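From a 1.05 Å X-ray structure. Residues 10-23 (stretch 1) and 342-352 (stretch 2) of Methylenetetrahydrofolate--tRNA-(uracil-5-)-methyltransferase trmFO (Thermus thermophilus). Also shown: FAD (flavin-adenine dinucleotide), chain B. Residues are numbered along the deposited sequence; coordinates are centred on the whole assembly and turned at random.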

# COMPACT_ATOMS: atom_id res chain seq x y z
N GLY A 10 -13.99 6.16 -6.15
CA GLY A 10 -12.70 6.05 -6.81
C GLY A 10 -12.41 4.61 -7.19
O GLY A 10 -13.32 3.82 -7.49
N LEU A 11 -11.14 4.24 -7.19
CA LEU A 11 -10.75 2.88 -7.56
C LEU A 11 -11.35 1.85 -6.59
O LEU A 11 -11.96 0.86 -7.01
N ALA A 12 -11.17 2.08 -5.29
CA ALA A 12 -11.64 1.15 -4.28
C ALA A 12 -13.16 1.11 -4.18
O ALA A 12 -13.75 0.03 -4.12
N GLY A 13 -13.79 2.28 -4.14
CA GLY A 13 -15.23 2.33 -3.94
C GLY A 13 -15.97 1.77 -5.13
O GLY A 13 -17.02 1.12 -4.98
N SER A 14 -15.45 2.01 -6.33
CA SER A 14 -16.10 1.47 -7.52
C SER A 14 -16.08 -0.05 -7.48
O SER A 14 -17.09 -0.70 -7.79
N GLU A 15 -14.94 -0.63 -7.12
CA GLU A 15 -14.86 -2.08 -7.05
C GLU A 15 -15.69 -2.64 -5.90
O GLU A 15 -16.34 -3.68 -6.05
N ALA A 16 -15.69 -1.96 -4.75
CA ALA A 16 -16.52 -2.41 -3.64
C ALA A 16 -17.99 -2.44 -4.04
O ALA A 16 -18.70 -3.42 -3.79
N ALA A 17 -18.45 -1.36 -4.67
CA ALA A 17 -19.83 -1.27 -5.13
C ALA A 17 -20.15 -2.40 -6.10
O ALA A 17 -21.18 -3.05 -5.99
N TRP A 18 -19.26 -2.64 -7.06
CA TRP A 18 -19.52 -3.68 -8.04
C TRP A 18 -19.65 -5.05 -7.38
O TRP A 18 -20.48 -5.87 -7.78
N THR A 19 -18.82 -5.30 -6.38
CA THR A 19 -18.84 -6.59 -5.70
C THR A 19 -20.18 -6.80 -4.98
O THR A 19 -20.80 -7.87 -5.08
N LEU A 20 -20.63 -5.77 -4.27
CA LEU A 20 -21.92 -5.81 -3.62
C LEU A 20 -23.04 -6.07 -4.64
O LEU A 20 -23.89 -6.94 -4.44
N LEU A 21 -23.03 -5.31 -5.73
CA LEU A 21 -24.07 -5.43 -6.74
C LEU A 21 -24.10 -6.83 -7.36
O LEU A 21 -25.18 -7.39 -7.58
N ARG A 22 -22.92 -7.39 -7.63
CA ARG A 22 -22.80 -8.73 -8.21
C ARG A 22 -23.42 -9.78 -7.32
O ARG A 22 -23.92 -10.80 -7.80
N LEU A 23 -23.35 -9.55 -6.01
CA LEU A 23 -23.92 -10.47 -5.03
C LEU A 23 -25.37 -10.13 -4.69
O LEU A 23 -25.96 -10.71 -3.77
N GLY A 342 -1.62 2.37 -4.60
CA GLY A 342 -1.68 1.89 -5.96
C GLY A 342 -3.10 1.72 -6.45
O GLY A 342 -3.99 1.33 -5.69
N TYR A 343 -3.33 1.99 -7.74
CA TYR A 343 -4.68 1.87 -8.29
C TYR A 343 -5.23 0.46 -8.10
O TYR A 343 -6.37 0.27 -7.67
N LEU A 344 -4.41 -0.53 -8.45
CA LEU A 344 -4.81 -1.92 -8.40
C LEU A 344 -5.03 -2.41 -6.97
O LEU A 344 -6.02 -3.10 -6.68
N GLU A 345 -4.10 -2.08 -6.09
CA GLU A 345 -4.22 -2.43 -4.68
C GLU A 345 -5.49 -1.82 -4.10
O GLU A 345 -6.17 -2.44 -3.27
N SER A 346 -5.80 -0.61 -4.52
CA SER A 346 -7.01 0.05 -4.05
C SER A 346 -8.25 -0.70 -4.54
O SER A 346 -9.15 -1.01 -3.76
N ALA A 347 -8.31 -1.00 -5.84
CA ALA A 347 -9.41 -1.78 -6.37
C ALA A 347 -9.54 -3.14 -5.67
O ALA A 347 -10.64 -3.58 -5.35
N ALA A 348 -8.41 -3.80 -5.43
CA ALA A 348 -8.42 -5.14 -4.86
C ALA A 348 -8.93 -5.14 -3.41
O ALA A 348 -9.71 -6.03 -3.02
N THR A 349 -8.50 -4.17 -2.62
CA THR A 349 -9.06 -4.04 -1.29
C THR A 349 -10.54 -3.65 -1.35
O THR A 349 -11.31 -4.07 -0.49
N GLY A 350 -10.93 -2.87 -2.35
CA GLY A 350 -12.35 -2.59 -2.56
C GLY A 350 -13.15 -3.86 -2.80
O GLY A 350 -14.23 -4.04 -2.23
N PHE A 351 -12.62 -4.75 -3.63
CA PHE A 351 -13.25 -6.04 -3.84
C PHE A 351 -13.48 -6.77 -2.51
O PHE A 351 -14.58 -7.26 -2.24
N LEU A 352 -12.44 -6.85 -1.68
CA LEU A 352 -12.56 -7.62 -0.45
C LEU A 352 -13.53 -6.97 0.54
O LEU A 352 -14.34 -7.65 1.17

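What brings the two helices close enough for their backbones to touch? Helix 11-22 and helix 343-352 run in roughly the same direction, 31° apart, and their axes approach to 6.9 Å. The point of closest backbone register is Ala12 with Gly350, whose CA atoms lie 4.2 Å apart. Gly350 has no side chain; a CB there would point toward the first helix and sit 2.1 Å from Ala12 O, a clash. Its absence lets Gly350 CA rest 3.4 Å from Ala12 O in a CA-H...O contact, and a second such contact joins Ala16 CA to Gly350 O at 3.1 Å. Ala12 adds a third, from its CA to Ser346 O at 3.3 Å, while its CB packs 3.2 Å from that same Ser346 O.

How does Leu11 fill the N-terminal end of the contact? It covers the most surface of any residue here, its CB directed toward the second helix, with chi1 and chi2 both m. Leu11 CB lies 3.8 Å from Tyr343 O and 4.0 Å from Ser346 CB, and Leu11 CG meets Tyr343 CB at 4.0 Å in an apolar contact. Ser346 is also directed toward the first helix, but with chi1 m, Ser346 OG turns back along its own stretch and donates to Gly342 O, the N-cap carbonyl, at 2.9 Å.

What does Phe351 do at the other end? Nearly matching Leu11 in covered area, it leaves its helix sideways with chi1 t, and three residues of the first helix, Glu15, Thr19 and Arg22, point toward the second helix and touch it. Glu15 (chi1 t, chi2 p) brings CG 3.9 Å from Phe351 CB and 3.3 Å from Ala347 O. Thr19, chi1 m, places OG1 3.6 Å from Phe351 CD1, yet that hydroxyl donates to Glu15 O at 2.8 Å. Arg22 reaches across with NH2 3.8 Å from Phe351 CE1, approaching the ring obliquely. No hydrogen bond crosses between the stretches; Thr19 OG1 and Ser346 OG bond within their own stretches, and the Glu15 carboxylate and Arg22 NH1 and NH2 elsewhere in the structure.

Where does FAD enter the arrangement? It meets the N-terminal ends of both helices, where free backbone NH groups are available. Ala12 N donates to FAD O2P at 2.8 Å, and Leu11 N makes a weak hydrogen bond to FAD O2A at 3.4 Å. On the second helix, Tyr343 N donates to FAD O2 at 3.0 Å, and that same oxygen lies over one face of the Tyr343 ring. One cofactor therefore links the two helix starts beside the packed side chains.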

# COMPACT_ATOMS: atom_id res chain seq x y z
CB LEU A 11 -9.23 2.75 -7.59
CG LEU A 11 -8.52 3.19 -8.88
CD1 LEU A 11 -8.76 2.18 -10.01
CD2 LEU A 11 -8.91 4.59 -9.34
CB ALA A 12 -11.03 1.46 -2.92
CB SER A 14 -15.42 1.99 -8.79
OG SER A 14 -15.64 3.38 -8.97
CB GLU A 15 -13.42 -2.56 -6.94
CG GLU A 15 -13.29 -4.04 -7.25
CD GLU A 15 -13.49 -4.33 -8.73
OE1 GLU A 15 -12.62 -3.91 -9.53
OE2 GLU A 15 -14.51 -4.97 -9.10
CB ALA A 16 -16.31 -1.51 -2.42
CB ALA A 17 -20.10 0.08 -5.76
CB TRP A 18 -18.40 -3.69 -9.08
CG TRP A 18 -18.70 -4.53 -10.28
CD1 TRP A 18 -18.02 -5.64 -10.70
CD2 TRP A 18 -19.74 -4.30 -11.24
NE1 TRP A 18 -18.59 -6.12 -11.85
CE2 TRP A 18 -19.64 -5.32 -12.21
CE3 TRP A 18 -20.75 -3.34 -11.36
CZ2 TRP A 18 -20.52 -5.41 -13.29
CZ3 TRP A 18 -21.62 -3.43 -12.44
CH2 TRP A 18 -21.49 -4.45 -13.39
CB THR A 19 -17.68 -6.70 -4.69
OG1 THR A 19 -16.45 -6.35 -5.34
CG2 THR A 19 -17.57 -8.11 -4.15
CB LEU A 20 -22.14 -4.50 -2.89
CG LEU A 20 -21.40 -4.37 -1.56
CD1 LEU A 20 -20.95 -2.94 -1.29
CD2 LEU A 20 -22.28 -4.87 -0.42
CB LEU A 21 -23.88 -4.36 -7.82
CG LEU A 21 -24.00 -2.91 -7.33
CD1 LEU A 21 -23.50 -1.93 -8.38
CD2 LEU A 21 -25.44 -2.59 -6.93
CB ARG A 22 -21.33 -9.10 -8.46
CG ARG A 22 -20.61 -8.24 -9.48
CD ARG A 22 -19.36 -8.92 -10.00
NE ARG A 22 -18.15 -8.75 -9.19
CZ ARG A 22 -17.23 -9.70 -9.04
NH1 ARG A 22 -17.44 -10.89 -9.58
NH2 ARG A 22 -16.14 -9.50 -8.33
CB LEU A 23 -23.04 -10.51 -3.77
CG LEU A 23 -21.68 -11.17 -4.01
CD1 LEU A 23 -20.75 -10.90 -2.84
CD2 LEU A 23 -21.82 -12.67 -4.25
CB TYR A 343 -4.74 2.21 -9.77
CG TYR A 343 -4.19 3.56 -10.19
CD1 TYR A 343 -4.70 4.75 -9.69
CD2 TYR A 343 -3.19 3.63 -11.14
CE1 TYR A 343 -4.19 5.97 -10.11
CE2 TYR A 343 -2.68 4.84 -11.57
CZ TYR A 343 -3.18 6.01 -11.05
OH TYR A 343 -2.68 7.21 -11.48
CB LEU A 344 -3.72 -2.74 -9.08
CG LEU A 344 -3.74 -4.24 -8.98
CD1 LEU A 344 -4.91 -4.77 -9.78
CD2 LEU A 344 -2.42 -4.82 -9.48
CB GLU A 345 -3.02 -1.89 -3.91
CG GLU A 345 -1.69 -2.62 -4.18
CD GLU A 345 -0.92 -2.12 -5.41
OE1 GLU A 345 -1.48 -1.41 -6.28
OE2 GLU A 345 0.28 -2.46 -5.50
CB SER A 346 -7.00 1.52 -4.45
OG SER A 346 -5.94 2.20 -3.79
CB ALA A 347 -9.26 -1.96 -7.88
CB ALA A 348 -7.05 -5.78 -4.96
CB THR A 349 -8.24 -3.10 -0.39
OG1 THR A 349 -8.14 -1.80 -0.98
CG2 THR A 349 -6.83 -3.67 -0.12
CB PHE A 351 -12.40 -6.90 -4.79
CG PHE A 351 -12.72 -8.36 -4.71
CD1 PHE A 351 -13.87 -8.88 -5.29
CD2 PHE A 351 -11.87 -9.23 -4.05
CE1 PHE A 351 -14.18 -10.22 -5.20
CE2 PHE A 351 -12.17 -10.59 -3.97
CZ PHE A 351 -13.33 -11.08 -4.54
CB LEU A 352 -11.20 -7.87 0.20
CG LEU A 352 -11.24 -8.75 1.45
CD1 LEU A 352 -11.83 -10.13 1.19
CD2 LEU A 352 -9.87 -8.87 2.07
PA FAD B . -9.57 7.68 -4.94
O1A FAD B . -8.93 9.03 -4.75
O2A FAD B . -9.43 7.01 -6.28
O5B FAD B . -11.13 7.74 -4.61
C5B FAD B . -11.62 8.39 -3.46
C4B FAD B . -12.94 9.03 -3.83
O4B FAD B . -13.57 9.52 -2.65
C3B FAD B . -12.76 10.24 -4.75
O3B FAD B . -13.58 10.13 -5.89
C2B FAD B . -13.15 11.43 -3.88
O2B FAD B . -13.74 12.51 -4.59
C1B FAD B . -14.14 10.80 -2.91
N9A FAD B . -14.31 11.43 -1.60
C8A FAD B . -13.33 11.84 -0.73
N7A FAD B . -13.92 12.26 0.41
C5A FAD B . -15.27 12.12 0.27
C6A FAD B . -16.35 12.39 1.10
N6A FAD B . -16.19 12.72 2.39
N1A FAD B . -17.61 12.11 0.64
C2A FAD B . -17.82 11.61 -0.62
N3A FAD B . -16.75 11.33 -1.45
C4A FAD B . -15.51 11.60 -0.99
N1 FAD B . -1.42 5.35 -7.78
C2 FAD B . -0.79 4.58 -8.73
O2 FAD B . -0.89 3.35 -8.71
N3 FAD B . -0.03 5.20 -9.70
C4 FAD B . 0.11 6.57 -9.77
O4 FAD B . 0.78 7.09 -10.67
C4X FAD B . -0.55 7.34 -8.81
N5 FAD B . -0.44 8.71 -8.82
C5X FAD B . -1.10 9.46 -7.86
C6 FAD B . -1.00 10.84 -7.89
C7 FAD B . -1.65 11.62 -6.93
C7M FAD B . -1.53 13.11 -6.97
C8 FAD B . -2.41 10.99 -5.95
C8M FAD B . -3.11 11.82 -4.91
C9 FAD B . -2.51 9.60 -5.92
C9A FAD B . -1.86 8.83 -6.88
N10 FAD B . -1.95 7.44 -6.84
C10 FAD B . -1.30 6.72 -7.82
C1' FAD B . -2.17 6.75 -5.51
C2' FAD B . -3.44 5.88 -5.45
O2' FAD B . -3.23 4.58 -5.98
C3' FAD B . -4.64 6.56 -6.12
O3' FAD B . -4.92 7.73 -5.37
C4' FAD B . -5.89 5.68 -6.17
O4' FAD B . -6.83 6.32 -7.00
C5' FAD B . -6.45 5.40 -4.78
O5' FAD B . -7.74 4.82 -4.90
P FAD B . -8.84 5.13 -3.79
O1P FAD B . -8.33 4.78 -2.43
O2P FAD B . -10.10 4.48 -4.24
O3P FAD B . -8.98 6.73 -3.79